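Local coordinates for glutamate--cysteine ligase GshA (Methylobacillus flagellatus KT, PDB 3K1T), which probably acts as a ligase that joins glutamate to cysteine to make gamma-glutamylcysteine, at residues Tyr40-Tyr45 with Met348-Val353; Val360-Gly365 with Gly374-Pro379; Thr205-Asn210 with Val322-Leu327. One frame throughout, in Å; residues are numbered along the deposited sequence.

Contact 1: residues Tyr40-Tyr45 with Met348-Val353; sequences YGAPFY and MMDHFV
Met348 meets Tyr45 through its backbone: Met348 O lies 3.4 Å from Tyr45 CA, a CA-H...O contact. Met349 then forms an antiparallel non-hydrogen-bonded pair with Tyr45. The pair lies at the end of strand 340-349 and the start of strand 45-52, which are neighbours in one sheet. Met348 and Met349 are both selenomethionines. Met349 CG packs 4.2 Å from Tyr45 CB. The chain bends at its third torsion (chi3 83°), and Met349 CE comes to rest 3.8 Å from CE2 of the Phe44 ring. The Phe44 and Met349 side chains run side by side and point the same way. Met349 to Phe352 is a type II' beta turn, the tight hairpin between strands 340-349 and 352-361. Asp350 makes the direct polar link: its N donates to Phe44 O at 3.0 Å and a nearly straight 165°, from above the carbonyl plane. Two waters add bridges. One donates to Ala42 O and Asp350 OD1, the other to Pro43 O and Asp350 O. Asp350 OD2 forms a salt bridge with Lys90 of helix 77-91. At His351, CB touches Ala42 CB at 3.8 Å. The His351 ring stacks on Trp37, and its NE2 is hydrogen-bonded to Glu89 of the second subunit, which places the hairpin tip at the dimer contact. One direct backbone bond and two bridging waters make the polar links between the segments. Water bridges thus join the loop after helix 26-40 to the hairpin turn, and direct strand pairing takes over from Tyr45 onward.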
loop_
_atom_site.group_PDB
_atom_site.type_symbol
_atom_site.label_atom_id
_atom_site.label_comp_id
_atom_site.label_asym_id
_atom_site.label_seq_id
_atom_site.Cartn_x
_atom_site.Cartn_y
_atom_site.Cartn_z
ATOM N N TYR A 40 -5.369 10.964 15.290
ATOM C CA TYR A 40 -4.057 11.611 15.296
ATOM C C TYR A 40 -3.256 11.827 13.993
ATOM O O TYR A 40 -2.364 12.669 13.963
ATOM C CB TYR A 40 -3.162 10.907 16.312
ATOM C CG TYR A 40 -3.639 11.044 17.735
ATOM C CD1 TYR A 40 -3.541 12.269 18.422
ATOM C CD2 TYR A 40 -4.189 9.965 18.403
ATOM C CE1 TYR A 40 -3.958 12.382 19.739
ATOM C CE2 TYR A 40 -4.622 10.077 19.689
ATOM C CZ TYR A 40 -4.497 11.282 20.357
ATOM O OH TYR A 40 -4.943 11.314 21.648
ATOM N N GLY A 41 -3.647 11.115 12.952
ATOM C CA GLY A 41 -2.892 11.055 11.714
ATOM C C GLY A 41 -1.661 10.253 12.055
ATOM O O GLY A 41 -1.624 9.600 13.113
ATOM N N ALA A 42 -0.683 10.348 11.155
ATOM C CA ALA A 42 0.628 9.732 11.262
ATOM C C ALA A 42 1.603 10.619 10.474
ATOM O O ALA A 42 1.208 11.352 9.538
ATOM C CB ALA A 42 0.643 8.288 10.674
ATOM N N PRO A 43 2.894 10.545 10.811
ATOM C CA PRO A 43 3.881 11.312 10.060
ATOM C C PRO A 43 3.992 10.792 8.622
ATOM O O PRO A 43 3.578 9.660 8.327
ATOM C CB PRO A 43 5.225 11.010 10.784
ATOM C CG PRO A 43 4.862 10.352 12.027
ATOM C CD PRO A 43 3.532 9.734 11.863
ATOM N N PHE A 44 4.621 11.591 7.760
ATOM C CA PHE A 44 4.878 11.207 6.368
ATOM C C PHE A 44 5.716 9.916 6.320
ATOM O O PHE A 44 5.429 8.992 5.548
ATOM C CB PHE A 44 5.604 12.374 5.624
ATOM C CG PHE A 44 5.756 12.146 4.154
ATOM C CD1 PHE A 44 4.768 12.566 3.272
ATOM C CD2 PHE A 44 6.881 11.510 3.643
ATOM C CE1 PHE A 44 4.859 12.325 1.922
ATOM C CE2 PHE A 44 6.996 11.277 2.277
ATOM C CZ PHE A 44 5.976 11.684 1.413
ATOM N N TYR A 45 6.790 9.891 7.134
ATOM C CA TYR A 45 7.676 8.756 7.251
ATOM C C TYR A 45 8.348 8.697 8.622
ATOM O O TYR A 45 8.340 9.683 9.369
ATOM C CB TYR A 45 8.690 8.665 6.089
ATOM C CG TYR A 45 9.692 9.787 5.879
ATOM C CD1 TYR A 45 9.832 10.876 6.757
ATOM C CD2 TYR A 45 10.500 9.768 4.741
ATOM C CE1 TYR A 45 10.762 11.917 6.495
ATOM C CE2 TYR A 45 11.434 10.765 4.486
ATOM C CZ TYR A 45 11.580 11.838 5.362
ATOM O OH TYR A 45 12.537 12.802 5.073
HETATM N N MSE A 348 8.338 2.943 8.295
HETATM C CA MSE A 348 6.953 3.247 8.049
HETATM C C MSE A 348 6.816 4.462 7.161
HETATM O O MSE A 348 7.639 5.376 7.235
HETATM C CB MSE A 348 6.205 3.461 9.360
HETATM C CG MSE A 348 6.012 2.106 10.113
HETATM SE SE MSE A 348 5.951 2.314 12.049
HETATM C CE MSE A 348 7.763 2.961 12.290
HETATM N N MSE A 349 5.802 4.439 6.304
HETATM C CA MSE A 349 5.330 5.623 5.585
HETATM C C MSE A 349 3.833 5.738 5.816
HETATM O O MSE A 349 3.109 4.721 5.808
HETATM C CB MSE A 349 5.707 5.537 4.098
HETATM C CG MSE A 349 7.201 5.387 3.930
HETATM SE SE MSE A 349 7.760 5.607 2.043
HETATM C CE MSE A 349 7.790 7.538 2.111
ATOM N N ASP A 350 3.366 6.941 6.122
ATOM C CA ASP A 350 2.032 7.109 6.727
ATOM C C ASP A 350 1.995 6.122 7.913
ATOM O O ASP A 350 3.019 5.965 8.611
ATOM C CB ASP A 350 0.883 6.911 5.712
ATOM C CG ASP A 350 -0.488 7.267 6.303
ATOM O OD1 ASP A 350 -0.618 8.358 6.822
ATOM O OD2 ASP A 350 -1.411 6.457 6.289
ATOM N N HIS A 351 0.890 5.411 8.151
ATOM C CA HIS A 351 0.880 4.483 9.307
ATOM C C HIS A 351 1.124 3.021 8.893
ATOM O O HIS A 351 0.711 2.102 9.603
ATOM C CB HIS A 351 -0.409 4.628 10.118
ATOM C CG HIS A 351 -1.681 4.459 9.321
ATOM N ND1 HIS A 351 -2.543 5.513 9.061
ATOM C CD2 HIS A 351 -2.236 3.364 8.741
ATOM C CE1 HIS A 351 -3.579 5.060 8.368
ATOM N NE2 HIS A 351 -3.423 3.761 8.168
ATOM N N PHE A 352 1.786 2.799 7.760
ATOM C CA PHE A 352 2.016 1.453 7.225
ATOM C C PHE A 352 3.472 1.050 7.372
ATOM O O PHE A 352 4.389 1.831 7.054
ATOM C CB PHE A 352 1.602 1.384 5.756
ATOM C CG PHE A 352 0.136 1.576 5.560
ATOM C CD1 PHE A 352 -0.763 0.626 6.068
ATOM C CD2 PHE A 352 -0.350 2.681 4.960
ATOM C CE1 PHE A 352 -2.137 0.800 5.906
ATOM C CE2 PHE A 352 -1.739 2.877 4.831
ATOM C CZ PHE A 352 -2.616 1.939 5.325
ATOM N N VAL A 353 3.687 -0.177 7.834
ATOM C CA VAL A 353 5.037 -0.733 7.872
ATOM C C VAL A 353 5.464 -1.164 6.470
ATOM O O VAL A 353 4.781 -1.974 5.826
ATOM C CB VAL A 353 5.127 -1.917 8.843
ATOM C CG1 VAL A 353 6.536 -2.517 8.817
ATOM C CG2 VAL A 353 4.647 -1.505 10.283
HETATM O O HOH W 1 -0.870 10.698 7.777
HETATM O O HOH W 2 5.330 7.532 9.143
#

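Contact 2: residues Val360-Gly365 with Gly374-Pro379; sequences VHTSRG and GMHFEP
Thr362 turns OG1 between its backbone N and carbonyl carbon (chi1 55°), which sets OG1 beside His376 CB. CG2, anti to the carbonyl carbon, is set against Phe377 N and Glu378 CG. These residues close an antiparallel beta hairpin with a long connection, built from strands 352-361 and 377-381. Thr362 OG1 lies 3.3 Å from His376 CB, and the two side chains cross at about a right angle. Thr362 CG2 sits 3.8 Å from Phe377 N and 4.0 Å from Glu378 CG. Val360 and Glu378 are a hydrogen-bonded pair. Val360 N donates to Glu378 O at 3.0 Å, and Glu378 N returns a bond to Val360 O at 2.9 Å. His361 and Phe377 form the next, non-hydrogen-bonded pair, on the other face of the sheet. There the His361 ring is held by Glu368 and Glu343, while Phe377 makes a cation-pi contact with Arg359. Strand 352-361 ends at this pair and strand 377-381 begins here. His376 centres an inverse gamma turn, yet its O still accepts Thr362 N at 3.1 Å and an almost straight 173°. That N-H comes from above the carbonyl plane. A water bridges the same point: it accepts Ser363 N and donates to His376 O at 2.7 Å.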
loop_
_atom_site.group_PDB
_atom_site.type_symbol
_atom_site.label_atom_id
_atom_site.label_comp_id
_atom_site.label_asym_id
_atom_site.label_seq_id
_atom_site.Cartn_x
_atom_site.Cartn_y
_atom_site.Cartn_z
ATOM N N VAL A 360 23.853 -4.584 12.050
ATOM C CA VAL A 360 24.723 -5.673 12.439
ATOM C C VAL A 360 26.010 -5.021 12.918
ATOM O O VAL A 360 26.749 -4.398 12.135
ATOM C CB VAL A 360 24.948 -6.684 11.271
ATOM C CG1 VAL A 360 25.925 -7.862 11.689
ATOM C CG2 VAL A 360 23.624 -7.256 10.727
ATOM N N HIS A 361 26.245 -5.108 14.213
ATOM C CA HIS A 361 27.397 -4.449 14.854
ATOM C C HIS A 361 28.723 -4.856 14.214
ATOM O O HIS A 361 28.977 -6.043 13.980
ATOM C CB HIS A 361 27.485 -4.781 16.359
ATOM C CG HIS A 361 26.382 -4.215 17.193
ATOM N ND1 HIS A 361 26.564 -3.881 18.519
ATOM C CD2 HIS A 361 25.072 -4.005 16.930
ATOM C CE1 HIS A 361 25.415 -3.496 19.033
ATOM N NE2 HIS A 361 24.504 -3.514 18.078
ATOM N N THR A 362 29.573 -3.862 13.940
ATOM C CA THR A 362 30.936 -4.134 13.465
ATOM C C THR A 362 31.888 -4.465 14.620
ATOM O O THR A 362 32.828 -5.200 14.426
ATOM C CB THR A 362 31.512 -2.966 12.630
ATOM O OG1 THR A 362 31.440 -1.783 13.406
ATOM C CG2 THR A 362 30.705 -2.737 11.360
ATOM N N SER A 363 31.665 -3.928 15.806
ATOM C CA SER A 363 32.438 -4.314 16.975
ATOM C C SER A 363 32.071 -5.727 17.422
ATOM O O SER A 363 30.978 -6.230 17.118
ATOM C CB SER A 363 32.207 -3.355 18.137
ATOM O OG SER A 363 32.679 -2.051 17.819
ATOM N N ARG A 364 32.989 -6.340 18.169
ATOM C CA ARG A 364 32.822 -7.738 18.633
ATOM C C ARG A 364 33.035 -8.130 20.112
ATOM O O ARG A 364 33.261 -9.311 20.358
ATOM C CB ARG A 364 33.783 -8.627 17.853
ATOM C CG ARG A 364 33.466 -8.756 16.396
ATOM C CD ARG A 364 32.293 -9.645 16.233
ATOM N NE ARG A 364 32.094 -9.862 14.830
ATOM C CZ ARG A 364 31.442 -9.022 14.052
ATOM N NH1 ARG A 364 30.879 -7.955 14.554
ATOM N NH2 ARG A 364 31.352 -9.301 12.786
ATOM N N GLY A 365 32.951 -7.226 21.088
ATOM C CA GLY A 365 33.118 -7.634 22.514
ATOM C C GLY A 365 31.904 -8.279 23.202
ATOM O O GLY A 365 30.797 -8.264 22.648
ATOM N N GLY A 374 25.732 3.026 17.347
ATOM C CA GLY A 374 26.005 4.296 16.645
ATOM C C GLY A 374 26.119 4.052 15.143
ATOM O O GLY A 374 25.243 3.431 14.535
HETATM N N MSE A 375 27.224 4.520 14.567
HETATM C CA MSE A 375 27.528 4.347 13.143
HETATM C C MSE A 375 28.239 3.057 12.844
HETATM O O MSE A 375 28.459 2.741 11.694
HETATM C CB MSE A 375 28.487 5.464 12.691
HETATM C CG MSE A 375 27.896 6.846 12.801
HETATM SE SE MSE A 375 26.286 6.954 11.665
HETATM C CE MSE A 375 26.964 6.250 9.943
ATOM N N HIS A 376 28.641 2.327 13.876
ATOM C CA HIS A 376 29.435 1.119 13.707
ATOM C C HIS A 376 28.565 -0.128 13.468
ATOM O O HIS A 376 28.413 -1.012 14.342
ATOM C CB HIS A 376 30.350 0.945 14.924
ATOM C CG HIS A 376 31.253 2.120 15.136
ATOM N ND1 HIS A 376 30.992 3.107 16.068
ATOM C CD2 HIS A 376 32.366 2.518 14.474
ATOM C CE1 HIS A 376 31.931 4.035 16.002
ATOM N NE2 HIS A 376 32.778 3.698 15.049
ATOM N N PHE A 377 28.019 -0.193 12.268
ATOM C CA PHE A 377 27.173 -1.302 11.856
ATOM C C PHE A 377 27.190 -1.413 10.349
ATOM O O PHE A 377 27.502 -0.448 9.643
ATOM C CB PHE A 377 25.737 -1.118 12.385
ATOM C CG PHE A 377 24.948 -0.055 11.650
ATOM C CD1 PHE A 377 24.269 -0.358 10.470
ATOM C CD2 PHE A 377 24.923 1.248 12.123
ATOM C CE1 PHE A 377 23.562 0.627 9.779
ATOM C CE2 PHE A 377 24.211 2.249 11.424
ATOM C CZ PHE A 377 23.547 1.920 10.258
ATOM N N GLU A 378 26.886 -2.592 9.851
ATOM C CA GLU A 378 26.542 -2.803 8.465
ATOM C C GLU A 378 25.046 -3.227 8.398
ATOM O O GLU A 378 24.601 -4.019 9.226
ATOM C CB GLU A 378 27.390 -3.894 7.889
ATOM C CG GLU A 378 28.879 -3.450 7.839
ATOM C CD GLU A 378 29.809 -4.541 7.359
ATOM O OE1 GLU A 378 29.331 -5.670 7.051
ATOM O OE2 GLU A 378 31.044 -4.256 7.300
ATOM N N PRO A 379 24.298 -2.724 7.408
ATOM C CA PRO A 379 22.862 -3.083 7.306
ATOM C C PRO A 379 22.666 -4.480 6.744
ATOM O O PRO A 379 23.460 -4.922 5.932
ATOM C CB PRO A 379 22.292 -2.034 6.339
ATOM C CG PRO A 379 23.500 -1.637 5.452
ATOM C CD PRO A 379 24.722 -1.741 6.382
HETATM O O HOH W 3 29.374 -2.090 16.678
#

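Contact 3: residues Thr205-Asn210 with Val322-Leu327; sequences TRRKSN and VSEVIL
Glu324 OE1 is gripped by two donors: Ser209 N at 3.2 Å and a water at 2.7 Å. The bond from Ser209 N is bent, 139° at the hydrogen. The same water accepts Lys208 N and so ties a second backbone N-H to the carboxylate. Glu324 OE2 takes Ser209 OG at 2.5 Å. Both bonds from Ser209 reach the carboxylate on the syn side, and each is a little out of its plane. Glu324 gets there with CG anti to its backbone N (chi1 -174°) and an extended chain beyond. Arg207 brushes it with its aliphatic part, Arg207 CG to Glu324 OE2 3.6 Å. Its guanidinium turns to Asn210 instead, with Arg207 NE donating to Asn210 OD1. Ile326 CD1 lies 3.8 Å from Ser209 N and 4.2 Å from Lys208 CB. Lys208 NZ forms a salt bridge with Asp285 of strand 280-285. An alanine in place of Glu324 would probably leave Ser209 N and OG without their acceptor and the water without one of its mates. The carboxylate thus probably helps hold the type I turn, which also closes on itself through Asn210 N to Arg207 O, against strand 324-329 where the chain enters helix 210-226.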
loop_
_atom_site.group_PDB
_atom_site.type_symbol
_atom_site.label_atom_id
_atom_site.label_comp_id
_atom_site.label_asym_id
_atom_site.label_seq_id
_atom_site.Cartn_x
_atom_site.Cartn_y
_atom_site.Cartn_z
ATOM N N THR A 205 14.949 22.731 21.091
ATOM C CA THR A 205 15.137 22.883 22.533
ATOM C C THR A 205 13.872 22.438 23.280
ATOM O O THR A 205 13.666 22.798 24.432
ATOM C CB THR A 205 15.477 24.362 22.910
ATOM O OG1 THR A 205 14.483 25.208 22.345
ATOM C CG2 THR A 205 16.834 24.761 22.376
ATOM N N ARG A 206 13.035 21.640 22.628
ATOM C CA ARG A 206 11.860 21.070 23.293
ATOM C C ARG A 206 12.290 20.141 24.460
ATOM O O ARG A 206 13.454 19.724 24.561
ATOM C CB ARG A 206 11.030 20.278 22.283
ATOM C CG ARG A 206 11.664 18.911 21.895
ATOM C CD ARG A 206 10.991 18.225 20.699
ATOM N NE ARG A 206 11.660 16.940 20.376
ATOM C CZ ARG A 206 12.822 16.823 19.750
ATOM N NH1 ARG A 206 13.474 17.885 19.297
ATOM N NH2 ARG A 206 13.356 15.624 19.543
ATOM N N ARG A 207 11.337 19.791 25.321
ATOM C CA ARG A 207 11.645 18.916 26.448
ATOM C C ARG A 207 11.590 17.492 25.928
ATOM O O ARG A 207 10.506 16.933 25.673
ATOM C CB ARG A 207 10.657 19.112 27.598
ATOM C CG ARG A 207 11.053 18.302 28.841
ATOM C CD ARG A 207 10.224 18.638 30.038
ATOM N NE ARG A 207 8.804 18.408 29.790
ATOM C CZ ARG A 207 7.842 18.616 30.692
ATOM N NH1 ARG A 207 8.150 19.055 31.906
ATOM N NH2 ARG A 207 6.562 18.397 30.382
ATOM N N LYS A 208 12.749 16.907 25.741
ATOM C CA LYS A 208 12.825 15.619 25.037
ATOM C C LYS A 208 12.225 14.457 25.850
ATOM O O LYS A 208 11.861 13.424 25.273
ATOM C CB LYS A 208 14.275 15.356 24.598
ATOM C CG LYS A 208 14.727 16.425 23.555
ATOM C CD LYS A 208 16.052 16.133 22.865
ATOM C CE LYS A 208 16.427 17.326 21.944
ATOM N NZ LYS A 208 17.895 17.511 21.836
ATOM N N SER A 209 12.088 14.620 27.166
ATOM C CA SER A 209 11.480 13.548 27.986
ATOM C C SER A 209 9.992 13.344 27.680
ATOM O O SER A 209 9.430 12.286 27.970
ATOM C CB SER A 209 11.728 13.803 29.474
ATOM O OG SER A 209 11.146 15.004 29.886
ATOM N N ASN A 210 9.372 14.329 27.027
ATOM C CA ASN A 210 7.974 14.213 26.605
ATOM C C ASN A 210 7.790 13.032 25.643
ATOM O O ASN A 210 6.714 12.481 25.566
ATOM C CB ASN A 210 7.451 15.507 25.917
ATOM C CG ASN A 210 7.311 16.687 26.882
ATOM O OD1 ASN A 210 7.345 16.516 28.080
ATOM N ND2 ASN A 210 7.144 17.897 26.340
ATOM N N VAL A 322 23.369 21.906 29.300
ATOM C CA VAL A 322 22.509 20.756 29.565
ATOM C C VAL A 322 21.273 21.233 30.314
ATOM O O VAL A 322 21.384 21.825 31.402
ATOM C CB VAL A 322 23.243 19.681 30.372
ATOM C CG1 VAL A 322 22.262 18.543 30.743
ATOM C CG2 VAL A 322 24.427 19.124 29.572
ATOM N N SER A 323 20.097 20.977 29.743
ATOM C CA SER A 323 18.849 21.430 30.334
ATOM C C SER A 323 18.010 20.312 30.974
ATOM O O SER A 323 17.055 20.587 31.717
ATOM C CB SER A 323 18.015 22.164 29.299
ATOM O OG SER A 323 17.616 21.277 28.261
ATOM N N GLU A 324 18.368 19.061 30.700
ATOM C CA GLU A 324 17.629 17.926 31.223
ATOM C C GLU A 324 18.544 16.730 31.113
ATOM O O GLU A 324 19.325 16.629 30.169
ATOM C CB GLU A 324 16.354 17.632 30.411
ATOM C CG GLU A 324 15.462 16.517 31.039
ATOM C CD GLU A 324 14.120 16.283 30.283
ATOM O OE1 GLU A 324 14.102 16.202 29.023
ATOM O OE2 GLU A 324 13.088 16.174 30.973
ATOM N N VAL A 325 18.439 15.843 32.088
ATOM C CA VAL A 325 19.131 14.540 32.039
ATOM C C VAL A 325 18.046 13.482 32.107
ATOM O O VAL A 325 17.233 13.496 33.032
ATOM C CB VAL A 325 20.153 14.354 33.182
ATOM C CG1 VAL A 325 20.804 12.974 33.121
ATOM C CG2 VAL A 325 21.243 15.491 33.185
ATOM N N ILE A 326 18.029 12.597 31.107
ATOM C CA ILE A 326 17.076 11.497 31.052
ATOM C C ILE A 326 17.823 10.208 31.378
ATOM O O ILE A 326 18.897 9.950 30.828
ATOM C CB ILE A 326 16.408 11.385 29.633
ATOM C CG1 ILE A 326 15.692 12.692 29.284
ATOM C CG2 ILE A 326 15.383 10.200 29.616
ATOM C CD1 ILE A 326 15.498 12.957 27.810
ATOM N N LEU A 327 17.259 9.441 32.305
ATOM C CA LEU A 327 17.793 8.145 32.684
ATOM C C LEU A 327 16.829 7.092 32.187
ATOM O O LEU A 327 15.654 7.136 32.516
ATOM C CB LEU A 327 17.925 8.064 34.202
ATOM C CG LEU A 327 18.888 9.084 34.808
ATOM C CD1 LEU A 327 18.175 10.401 35.103
ATOM C CD2 LEU A 327 19.553 8.509 36.080
HETATM O O HOH W 4 15.026 17.924 27.141
#

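In the fold
Contacts 1 and 3 are buried, while contact 2 lies at the surface. Contacts 1 and 2 share strand 352-361 and one antiparallel sheet. They sit on opposite sides of the chain's centre, their own centres 28 Å apart. Contact 3 belongs to another sheet, of four strands, and is nested in sequence within the loop closed by contact 1. Their chemistry follows their place. Contact 2 is local and rests on backbone bonds between neighbouring strands. Contact 1 spans a long sequence gap and combines one backbone bond and apolar packing with bridging waters. Contact 3 depends on a side-chain carboxylate that reaches a turn outside its sheet. Each contact includes a water bridge.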